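Local coordinates for putative oxidoreductase with NAD(P)-binding Rossmann-fold domain (PDB 3UUW), which is probably an NAD(P)-dependent oxidoreductase of the Gfo/Idh/MocA family, pairing a nucleotide-binding Rossmann domain with a C-terminal domain built on a mixed beta sheet, at residues 131-136 / 175-180; 140-145 / 227-232; 147-152 / 221-226; 184-189 / 202-207. One frame throughout, in Å; residues are numbered along the deposited sequence. Where two conformers were deposited one is given.

Interaction 1: residues 131-136 / 175-180; sequences MYKEIK and ALWLAN. With GOL (glycerol), chain I.
Lys136 sets its CD methylene over one face of the Trp177 indole, a CH-pi contact joining two helices, 130-138 and 160-179, that pack beside each other on one side of the mixed sheet of the C-terminal domain. Lys136 CD stands 3.8 Å from the centroid of the six-membered ring, 22° off its normal, and displaced toward the rim. The ammonium contributes little, since Lys136 NZ is 5.1 Å from the centroid of the five-membered ring, at most a weak cation-pi attraction. Other neighbours approach the indole at its edge: Tyr132 CB lies 4.0 Å from Trp177 CZ3, and Lys133 CG comes to the CZ2 corner, where the Lys133 and Trp177 side chains cross at about a right angle. Nearer its backbone, Lys136 CB touches Leu178 CD2 at 3.8 Å, the two chains sliding past each other in opposite directions.

The segment axes are 11.4 Å apart at closest approach and 31° from parallel, which matches a contact made by long side chains. Further out, Tyr132 OH hydrogen-bonds Glu225, and Tyr132, Ile135 and Leu178 all rest on Val227 of the sheet. A glycerol, probably from the crystallisation liquor, accepts from Lys133 NZ through O3; its O1 lies in the indole plane, 3.2 Å from Trp177 NE1, with an N-H...O angle of 167°.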
# COMPACT_ATOMS: atom_id res chain seq x y z
N MET A 131 3.64 -17.98 6.18
CA MET A 131 2.46 -17.29 5.60
C MET A 131 1.83 -18.12 4.50
O MET A 131 0.62 -18.09 4.32
CB MET A 131 2.81 -15.89 5.15
CG MET A 131 3.00 -14.93 6.33
SD MET A 131 3.49 -13.31 5.75
CE MET A 131 3.19 -12.32 7.23
N TYR A 132 2.63 -18.91 3.79
CA TYR A 132 2.07 -19.81 2.78
C TYR A 132 1.23 -20.89 3.46
O TYR A 132 0.16 -21.27 2.96
CB TYR A 132 3.14 -20.48 1.95
CG TYR A 132 3.82 -19.63 0.87
CD1 TYR A 132 3.45 -18.32 0.62
CD2 TYR A 132 4.77 -20.19 0.02
CE1 TYR A 132 4.04 -17.57 -0.40
CE2 TYR A 132 5.36 -19.46 -0.99
CZ TYR A 132 5.00 -18.15 -1.21
OH TYR A 132 5.58 -17.43 -2.23
N LYS A 133 1.73 -21.42 4.57
CA LYS A 133 0.96 -22.40 5.32
C LYS A 133 -0.36 -21.79 5.80
O LYS A 133 -1.40 -22.47 5.81
CB LYS A 133 1.76 -22.99 6.48
CG LYS A 133 2.86 -23.93 6.01
CD LYS A 133 3.70 -24.57 7.14
CE LYS A 133 2.87 -25.22 8.24
NZ LYS A 133 2.08 -26.38 7.73
N GLU A 134 -0.30 -20.56 6.28
CA GLU A 134 -1.51 -19.90 6.78
C GLU A 134 -2.57 -19.78 5.69
O GLU A 134 -3.72 -20.16 5.91
CB GLU A 134 -1.20 -18.55 7.38
CG GLU A 134 -2.40 -17.90 8.03
CD GLU A 134 -2.04 -16.75 8.95
OE1 GLU A 134 -0.85 -16.40 9.05
OE2 GLU A 134 -2.98 -16.19 9.57
N ILE A 135 -2.20 -19.30 4.51
CA ILE A 135 -3.22 -19.10 3.47
C ILE A 135 -3.72 -20.44 2.97
O ILE A 135 -4.89 -20.57 2.68
CB ILE A 135 -2.77 -18.14 2.31
CG1 ILE A 135 -1.58 -18.68 1.52
CG2 ILE A 135 -2.46 -16.75 2.88
CD1 ILE A 135 -1.30 -17.88 0.20
N LYS A 136 -2.84 -21.45 2.93
CA LYS A 136 -3.26 -22.78 2.51
C LYS A 136 -4.28 -23.33 3.50
O LYS A 136 -5.31 -23.89 3.11
CB LYS A 136 -2.08 -23.73 2.45
CG LYS A 136 -2.41 -25.15 1.97
CD LYS A 136 -1.14 -26.01 2.01
CE LYS A 136 -1.37 -27.43 1.53
NZ LYS A 136 -2.13 -28.22 2.55
N ALA A 175 2.96 -24.90 -6.35
CA ALA A 175 1.70 -25.15 -7.03
C ALA A 175 1.13 -26.53 -6.71
O ALA A 175 -0.05 -26.66 -6.38
CB ALA A 175 1.87 -24.98 -8.54
N LEU A 176 1.97 -27.56 -6.81
CA LEU A 176 1.52 -28.92 -6.62
C LEU A 176 1.15 -29.15 -5.15
O LEU A 176 0.19 -29.88 -4.85
CB LEU A 176 2.57 -29.92 -7.11
CG LEU A 176 2.89 -29.89 -8.62
CD1 LEU A 176 3.94 -30.93 -8.93
CD2 LEU A 176 1.66 -30.12 -9.46
N TRP A 177 1.88 -28.51 -4.23
CA TRP A 177 1.61 -28.61 -2.79
C TRP A 177 0.29 -27.95 -2.45
O TRP A 177 -0.48 -28.47 -1.63
CB TRP A 177 2.79 -28.00 -2.02
CG TRP A 177 2.59 -27.78 -0.57
CD1 TRP A 177 2.55 -28.72 0.42
CD2 TRP A 177 2.54 -26.51 0.07
NE1 TRP A 177 2.43 -28.11 1.64
CE2 TRP A 177 2.43 -26.75 1.45
CE3 TRP A 177 2.58 -25.20 -0.39
CZ2 TRP A 177 2.34 -25.72 2.38
CZ3 TRP A 177 2.48 -24.18 0.53
CH2 TRP A 177 2.37 -24.45 1.90
N LEU A 178 -0.01 -26.83 -3.10
CA LEU A 178 -1.30 -26.15 -2.93
C LEU A 178 -2.45 -26.86 -3.63
O LEU A 178 -3.58 -26.85 -3.14
CB LEU A 178 -1.23 -24.71 -3.44
CG LEU A 178 -0.42 -23.74 -2.60
CD1 LEU A 178 -0.23 -22.41 -3.37
CD2 LEU A 178 -1.07 -23.50 -1.20
N ALA A 179 -2.18 -27.47 -4.78
CA ALA A 179 -3.24 -28.16 -5.52
C ALA A 179 -3.78 -29.30 -4.67
O ALA A 179 -4.98 -29.48 -4.60
CB ALA A 179 -2.73 -28.70 -6.84
N ASN A 180 -2.88 -30.05 -4.05
CA ASN A 180 -3.25 -31.23 -3.28
C ASN A 180 -4.20 -32.15 -4.06
O ASN A 180 -5.04 -32.84 -3.48
CB ASN A 180 -3.85 -30.83 -1.93
CG ASN A 180 -3.86 -31.99 -0.94
OD1 ASN A 180 -2.93 -32.79 -0.91
ND2 ASN A 180 -4.92 -32.07 -0.14
C1 GOL I . 2.83 -30.01 5.49
O1 GOL I . 2.31 -29.98 4.18
C2 GOL I . 3.60 -28.72 5.72
O2 GOL I . 4.21 -28.38 4.51
C3 GOL I . 4.67 -28.84 6.80
O3 GOL I . 4.24 -28.25 8.00

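Interaction 2: residues 140-145 / 227-232; sequences TEIVSI and VEILSK
Ile142 meets Ile229 on the face of the sheet shared with Ile145 and Ser231. From Ile142 CB, which lies near the Leu230 carbonyl, the branches part: CG2 stays 3.7 Å from Leu230 O, while CG1, set beside the backbone N (chi1 -63°), reaches Ile229 CG2 at 3.8 Å, and the terminal CD1 still borders that methyl. Ile145 and Ile229 instead lie side by side, and Ile135 of helix 130-138 covers Ile229.

The strands are antiparallel, yet the register slips by one after the Ile142-Ser231 pair. Two residues, Val143 and Ser144, stand against the single Leu230, which makes a classic beta bulge. The evidence is in the bonding: Leu230 O accepts from Val143 N at 2.8 Å and only weakly from Ser144 N at 3.4 Å, while Leu230 N returns a bond to Ser144 O at 2.9 Å.

Beyond the bulge, Lys232 N donates to Glu141 O, and a water links Thr140 N with Ser231 OG. Glu141 OE1 rests on Lys232 CE at 3.2 Å, short of the ammonium, for Lys232 NZ is 4.6 Å from Glu141 OE1. The lysine's salt bridge goes to Asp219 of the second subunit, so attraction to Glu141 is probably secondary to the bond between subunits.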
# COMPACT_ATOMS: atom_id res chain seq x y z
N THR A 140 -10.72 -22.22 1.51
CA THR A 140 -11.72 -23.25 1.28
C THR A 140 -12.51 -22.86 0.03
O THR A 140 -12.73 -21.69 -0.24
CB THR A 140 -12.66 -23.43 2.47
OG1 THR A 140 -13.37 -22.21 2.69
CG2 THR A 140 -11.87 -23.79 3.73
N GLU A 141 -12.92 -23.86 -0.76
CA GLU A 141 -13.68 -23.60 -1.98
C GLU A 141 -12.89 -22.69 -2.94
O GLU A 141 -13.37 -21.65 -3.42
CB GLU A 141 -15.08 -23.06 -1.65
CG GLU A 141 -15.81 -23.97 -0.64
CD GLU A 141 -17.20 -23.49 -0.30
OE1 GLU A 141 -18.02 -23.35 -1.22
OE2 GLU A 141 -17.48 -23.28 0.89
N ILE A 142 -11.66 -23.10 -3.20
CA ILE A 142 -10.77 -22.41 -4.10
C ILE A 142 -11.28 -22.45 -5.54
O ILE A 142 -11.71 -23.50 -6.01
CB ILE A 142 -9.35 -23.03 -4.05
CG1 ILE A 142 -8.75 -22.85 -2.64
CG2 ILE A 142 -8.40 -22.44 -5.11
CD1 ILE A 142 -7.44 -23.61 -2.44
N VAL A 143 -11.23 -21.32 -6.23
CA VAL A 143 -11.57 -21.28 -7.63
C VAL A 143 -10.35 -21.06 -8.56
O VAL A 143 -10.42 -21.38 -9.75
CB VAL A 143 -12.68 -20.23 -7.93
CG1 VAL A 143 -14.01 -20.58 -7.17
CG2 VAL A 143 -12.17 -18.80 -7.60
N SER A 144 -9.23 -20.54 -8.04
CA SER A 144 -8.04 -20.29 -8.86
C SER A 144 -6.87 -19.94 -7.97
O SER A 144 -7.06 -19.35 -6.90
CB SER A 144 -8.32 -19.12 -9.81
OG SER A 144 -7.32 -18.94 -10.77
N ILE A 145 -5.66 -20.27 -8.42
CA ILE A 145 -4.45 -19.87 -7.72
C ILE A 145 -3.49 -19.32 -8.75
O ILE A 145 -3.36 -19.87 -9.84
CB ILE A 145 -3.81 -21.04 -6.96
CG1 ILE A 145 -4.77 -21.60 -5.91
CG2 ILE A 145 -2.50 -20.61 -6.28
CD1 ILE A 145 -4.22 -22.81 -5.18
N VAL A 227 2.05 -15.53 -4.18
CA VAL A 227 1.01 -16.56 -4.29
C VAL A 227 -0.33 -15.85 -3.99
O VAL A 227 -0.45 -15.10 -3.02
CB VAL A 227 1.23 -17.67 -3.29
CG1 VAL A 227 -0.03 -18.57 -3.18
CG2 VAL A 227 2.48 -18.42 -3.64
N GLU A 228 -1.31 -16.07 -4.85
CA GLU A 228 -2.64 -15.48 -4.71
C GLU A 228 -3.63 -16.61 -4.84
O GLU A 228 -3.62 -17.35 -5.86
CB GLU A 228 -2.90 -14.47 -5.81
CG GLU A 228 -4.29 -13.86 -5.81
CD GLU A 228 -4.37 -12.78 -6.85
OE1 GLU A 228 -4.32 -13.14 -8.05
OE2 GLU A 228 -4.42 -11.59 -6.47
N ILE A 229 -4.49 -16.75 -3.84
CA ILE A 229 -5.53 -17.75 -3.85
C ILE A 229 -6.89 -17.07 -3.89
O ILE A 229 -7.22 -16.27 -3.00
CB ILE A 229 -5.45 -18.65 -2.61
CG1 ILE A 229 -4.09 -19.37 -2.54
CG2 ILE A 229 -6.65 -19.67 -2.56
CD1 ILE A 229 -3.94 -20.23 -1.27
N LEU A 230 -7.67 -17.37 -4.93
CA LEU A 230 -9.05 -16.88 -5.07
C LEU A 230 -10.00 -17.97 -4.57
O LEU A 230 -10.03 -19.08 -5.13
CB LEU A 230 -9.39 -16.51 -6.52
CG LEU A 230 -8.76 -15.27 -7.17
CD1 LEU A 230 -7.28 -15.48 -7.46
CD2 LEU A 230 -9.50 -14.94 -8.46
N SER A 231 -10.79 -17.66 -3.55
CA SER A 231 -11.72 -18.65 -2.99
C SER A 231 -13.07 -18.00 -2.71
O SER A 231 -13.22 -16.79 -2.84
CB SER A 231 -11.14 -19.28 -1.74
OG SER A 231 -10.97 -18.33 -0.72
N LYS A 232 -14.05 -18.80 -2.34
CA LYS A 232 -15.37 -18.26 -2.08
C LYS A 232 -15.30 -17.14 -1.06
O LYS A 232 -14.90 -17.35 0.09
CB LYS A 232 -16.31 -19.36 -1.60
CG LYS A 232 -17.70 -18.83 -1.27
CD LYS A 232 -18.60 -19.93 -0.75
CE LYS A 232 -19.38 -20.57 -1.85
NZ LYS A 232 -20.48 -19.66 -2.28
O HOH W 1 -11.43 -19.29 1.74
O HOH W 2 -14.15 -19.79 1.11

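Interaction 3: residues 147-152 / 221-226; sequences ICKHGL and GTKLEQ
The His150 imidazole is met obliquely, and only loosely, by Leu224 CD2 in the conformer given, and its ring nitrogens are bound outside this strand pair: ND1 to His217 N, NE2 to a polyether probably from the crystallisation liquor. Leu230 of the second subunit packs on the same histidine. At the flat carboxylate of Glu225, OE1 lies 3.4 Å from Lys149 CE. This is a methylene contact, because Lys149 NZ turns away at its last torsion (chi4 -68°) and pairs with Asp167. Glu225 OE2 is held by Arg126 and Tyr132.

Cys148 and Gln226 share the side of the sheet with His150 and Leu224, and Cys148 SG touches Gln226 CB at 3.9 Å. Beneath these side chains the backbones exchange paired bonds. Cys148 N donates to Gln226 O at 2.9 Å, and Gln226 N to Cys148 O; His150 and Leu224 repeat the exchange, with Leu224 N rising 36° out of the His150 carbonyl plane. A water joins His150 O to Lys223 NZ. Between the two bonded pairs, Lys149 CA and Glu225 CA are 4.3 Å apart. With segment directions 171° apart, this regular alternation is characteristic of antiparallel strands, here neighbouring central ones of the domain's mixed sheet.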
# COMPACT_ATOMS: atom_id res chain seq x y z
N ILE A 147 0.60 -18.04 -9.10
CA ILE A 147 1.90 -18.00 -8.45
C ILE A 147 2.90 -17.43 -9.41
O ILE A 147 3.01 -17.91 -10.52
CB ILE A 147 2.40 -19.40 -8.02
CG1 ILE A 147 1.36 -20.12 -7.15
CG2 ILE A 147 3.75 -19.26 -7.30
CD1 ILE A 147 1.77 -21.59 -6.78
N CYS A 148 3.63 -16.41 -8.99
CA CYS A 148 4.67 -15.87 -9.84
C CYS A 148 5.96 -15.65 -9.08
O CYS A 148 5.95 -15.47 -7.86
CB CYS A 148 4.25 -14.57 -10.48
SG CYS A 148 4.06 -13.25 -9.33
N LYS A 149 7.07 -15.65 -9.82
CA LYS A 149 8.40 -15.42 -9.26
C LYS A 149 9.23 -14.76 -10.34
O LYS A 149 9.72 -15.44 -11.26
CB LYS A 149 9.04 -16.73 -8.79
CG LYS A 149 10.33 -16.56 -8.05
CD LYS A 149 10.78 -17.89 -7.45
CE LYS A 149 11.90 -17.72 -6.43
NZ LYS A 149 13.17 -17.27 -7.04
N HIS A 150 9.39 -13.45 -10.22
CA HIS A 150 10.05 -12.64 -11.22
C HIS A 150 11.36 -12.10 -10.71
O HIS A 150 11.53 -11.89 -9.51
CB HIS A 150 9.17 -11.48 -11.64
CG HIS A 150 7.81 -11.89 -12.13
ND1 HIS A 150 7.62 -12.95 -12.99
CD2 HIS A 150 6.58 -11.36 -11.91
CE1 HIS A 150 6.34 -13.06 -13.27
NE2 HIS A 150 5.69 -12.10 -12.64
N GLY A 151 12.28 -11.83 -11.63
CA GLY A 151 13.56 -11.33 -11.22
C GLY A 151 13.95 -10.12 -11.99
O GLY A 151 13.43 -9.90 -13.09
N LEU A 152 14.88 -9.36 -11.40
CA LEU A 152 15.45 -8.15 -11.97
C LEU A 152 16.86 -8.47 -12.45
O LEU A 152 17.67 -8.98 -11.67
CB LEU A 152 15.50 -7.05 -10.89
CG LEU A 152 16.16 -5.73 -11.28
CD1 LEU A 152 15.36 -4.95 -12.34
CD2 LEU A 152 16.37 -4.87 -10.04
N GLY A 221 10.88 -6.01 -13.77
CA GLY A 221 11.22 -4.70 -13.21
C GLY A 221 11.56 -4.71 -11.75
O GLY A 221 11.91 -3.68 -11.19
N THR A 222 11.45 -5.89 -11.14
CA THR A 222 11.75 -6.06 -9.74
C THR A 222 11.85 -7.53 -9.43
O THR A 222 11.44 -8.40 -10.23
CB THR A 222 10.64 -5.40 -8.87
OG1 THR A 222 11.13 -5.10 -7.56
CG2 THR A 222 9.39 -6.25 -8.82
N LYS A 223 12.41 -7.83 -8.26
CA LYS A 223 12.39 -9.18 -7.74
C LYS A 223 11.14 -9.29 -6.89
O LYS A 223 11.02 -8.59 -5.87
CB LYS A 223 13.65 -9.43 -6.93
CG LYS A 223 13.73 -10.82 -6.34
CD LYS A 223 15.06 -11.00 -5.61
CE LYS A 223 15.03 -12.20 -4.68
NZ LYS A 223 14.78 -13.46 -5.43
N LEU A 224 10.21 -10.13 -7.33
CA LEU A 224 8.91 -10.33 -6.70
C LEU A 224 8.61 -11.83 -6.60
O LEU A 224 9.07 -12.62 -7.41
CB LEU A 224 7.83 -9.66 -7.59
CG LEU A 224 6.33 -9.85 -7.34
CD1 LEU A 224 5.95 -9.45 -5.91
CD2 LEU A 224 5.53 -9.04 -8.37
N GLU A 225 7.91 -12.23 -5.55
CA GLU A 225 7.28 -13.55 -5.53
C GLU A 225 5.91 -13.29 -4.98
O GLU A 225 5.74 -12.47 -4.09
CB GLU A 225 8.06 -14.55 -4.68
CG GLU A 225 7.40 -15.94 -4.64
CD GLU A 225 8.31 -17.01 -4.09
OE1 GLU A 225 9.55 -16.86 -4.19
OE2 GLU A 225 7.77 -18.01 -3.56
N GLN A 226 4.90 -13.97 -5.54
CA GLN A 226 3.57 -13.85 -5.01
C GLN A 226 2.77 -15.11 -5.22
O GLN A 226 2.84 -15.71 -6.29
CB GLN A 226 2.82 -12.69 -5.70
CG GLN A 226 1.43 -12.48 -5.15
CD GLN A 226 0.75 -11.31 -5.80
OE1 GLN A 226 1.01 -10.16 -5.47
NE2 GLN A 226 -0.14 -11.60 -6.73
O HOH W 3 12.47 -13.87 -7.58

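Interaction 4: residues 184-189 / 202-207; sequences EISGED and SHKLKG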
# COMPACT_ATOMS: atom_id res chain seq x y z
N GLU A 184 -2.96 -31.37 -14.67
CA GLU A 184 -2.49 -31.58 -16.02
C GLU A 184 -2.13 -30.23 -16.63
O GLU A 184 -2.85 -29.26 -16.42
CB GLU A 184 -3.62 -32.17 -16.87
CG GLU A 184 -4.08 -33.57 -16.46
CD GLU A 184 -3.17 -34.67 -16.98
OE1 GLU A 184 -1.94 -34.44 -17.13
OE2 GLU A 184 -3.67 -35.78 -17.25
N ILE A 185 -1.05 -30.16 -17.41
CA ILE A 185 -0.71 -28.92 -18.12
C ILE A 185 -1.75 -28.61 -19.20
O ILE A 185 -1.99 -29.43 -20.09
CB ILE A 185 0.67 -29.00 -18.78
CG1 ILE A 185 1.75 -29.06 -17.71
CG2 ILE A 185 0.92 -27.78 -19.68
CD1 ILE A 185 3.14 -29.28 -18.27
N SER A 186 -2.39 -27.44 -19.11
CA SER A 186 -3.41 -27.02 -20.08
C SER A 186 -3.04 -25.76 -20.85
O SER A 186 -3.84 -25.26 -21.67
CB SER A 186 -4.76 -26.82 -19.37
OG SER A 186 -4.66 -25.78 -18.40
N GLY A 187 -1.83 -25.24 -20.61
CA GLY A 187 -1.34 -24.06 -21.30
C GLY A 187 0.11 -23.87 -20.93
O GLY A 187 0.52 -24.24 -19.82
N GLU A 188 0.88 -23.33 -21.88
CA GLU A 188 2.31 -23.06 -21.73
C GLU A 188 2.78 -21.89 -22.59
O GLU A 188 2.41 -21.78 -23.78
CB GLU A 188 3.15 -24.31 -22.10
CG GLU A 188 4.67 -24.03 -22.15
CD GLU A 188 5.50 -25.26 -22.49
OE1 GLU A 188 5.68 -26.11 -21.59
OE2 GLU A 188 5.99 -25.34 -23.65
N ASP A 189 3.59 -21.02 -21.99
CA ASP A 189 4.37 -20.02 -22.72
C ASP A 189 5.81 -20.34 -22.37
O ASP A 189 6.15 -20.53 -21.21
CB ASP A 189 4.10 -18.59 -22.25
CG ASP A 189 2.67 -18.15 -22.44
OD1 ASP A 189 2.04 -18.53 -23.44
OD2 ASP A 189 2.19 -17.38 -21.57
N SER A 202 5.54 -19.77 -18.41
CA SER A 202 4.26 -19.80 -17.73
C SER A 202 3.52 -21.07 -18.07
O SER A 202 3.68 -21.62 -19.17
CB SER A 202 3.42 -18.59 -18.11
OG SER A 202 2.13 -18.69 -17.56
N HIS A 203 2.72 -21.54 -17.12
CA HIS A 203 1.87 -22.71 -17.30
C HIS A 203 0.54 -22.53 -16.65
O HIS A 203 0.38 -21.75 -15.72
CB HIS A 203 2.53 -23.96 -16.73
CG HIS A 203 3.71 -24.39 -17.53
ND1 HIS A 203 4.98 -23.94 -17.27
CD2 HIS A 203 3.79 -25.17 -18.62
CE1 HIS A 203 5.81 -24.46 -18.16
NE2 HIS A 203 5.11 -25.19 -19.01
N LYS A 204 -0.44 -23.23 -17.20
CA LYS A 204 -1.70 -23.39 -16.53
C LYS A 204 -1.78 -24.87 -16.15
O LYS A 204 -1.70 -25.77 -17.04
CB LYS A 204 -2.86 -22.98 -17.42
CG LYS A 204 -4.20 -23.10 -16.73
CD LYS A 204 -5.34 -22.69 -17.66
CE LYS A 204 -5.49 -21.19 -17.74
NZ LYS A 204 -6.05 -20.66 -16.45
N LEU A 205 -1.96 -25.12 -14.85
CA LEU A 205 -2.07 -26.46 -14.30
C LEU A 205 -3.52 -26.69 -13.89
O LEU A 205 -4.03 -26.07 -12.94
CB LEU A 205 -1.12 -26.66 -13.12
CG LEU A 205 0.35 -26.32 -13.40
CD1 LEU A 205 1.15 -26.50 -12.11
CD2 LEU A 205 0.96 -27.14 -14.55
N LYS A 206 -4.20 -27.57 -14.62
CA LYS A 206 -5.61 -27.81 -14.41
C LYS A 206 -5.93 -28.99 -13.49
O LYS A 206 -5.52 -30.12 -13.76
CB LYS A 206 -6.28 -28.05 -15.77
CG LYS A 206 -7.80 -28.18 -15.71
CD LYS A 206 -8.40 -28.41 -17.07
CE LYS A 206 -9.92 -28.37 -17.01
NZ LYS A 206 -10.41 -27.06 -16.45
N GLY A 207 -6.72 -28.73 -12.45
CA GLY A 207 -7.22 -29.78 -11.53
C GLY A 207 -8.72 -29.91 -11.69
O GLY A 207 -9.33 -29.12 -12.41
O HOH W 4 1.03 -16.19 -19.52
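Glu188 CG is anti to the backbone N (chi1 172°), whereas His203 CG is anti to the carbonyl carbon (chi1 -70°). From these starts the two side chains lie side by side, pointing the same way. His203 NE2 donates to Glu188 OE1 at 2.8 Å, meeting the anti side of the oxygen; that oxygen lies near the imidazole plane although the carboxylate and ring planes are 85° apart. Tyr168 OH bonds the other ring nitrogen, so both ends of the imidazole are fixed. Ile185 CG2 approaches the ring edge at CD2, and Ile185 CG1 packs on Leu205 CD2 at 3.8 Å.

Ser186 N makes a nearly straight bond to Lys204 O, 2.7 Å long. The register slips by one between the Ile185-Leu205 and Glu188-His203 pairs, and within that interval Gly187 N is buried without a partner. On the other face a water donates to Asp189 OD2 at 2.6 Å. Lys204 and Lys206, both of the second subunit, form salt bridges with Asp189. Strands 184-192 and 198-206 make a beta hairpin at one border of the sheet: helix 295-305 covers Ile185, Glu188 and His203 through Ile303, and strand 211-217 continues the sheet beyond 198-206.

Overall arrangement
Interactions 2 and 3 are two lengths of one strand pair, 142-150 with 224-231: interaction 3 keeps a regular register, and interaction 2 breaks it with a bulge toward its more exposed end. Interaction 4 belongs to the same sheet at its border hairpin, where a His-carboxylate hydrogen bond between side chains joins the backbone bonding. Interaction 1 differs in kind, with no hydrogen bond between its helices. Its buried side joins the sheet contacts through Val227, Ile147 and the Tyr132-Glu225 bond, and Ala175 touches Leu205 of interaction 4; its lysines and indole edge lie further outward. Interactions 2, 3 and 4 all touch the second subunit, whereas no other chain of the assembly touches interaction 1.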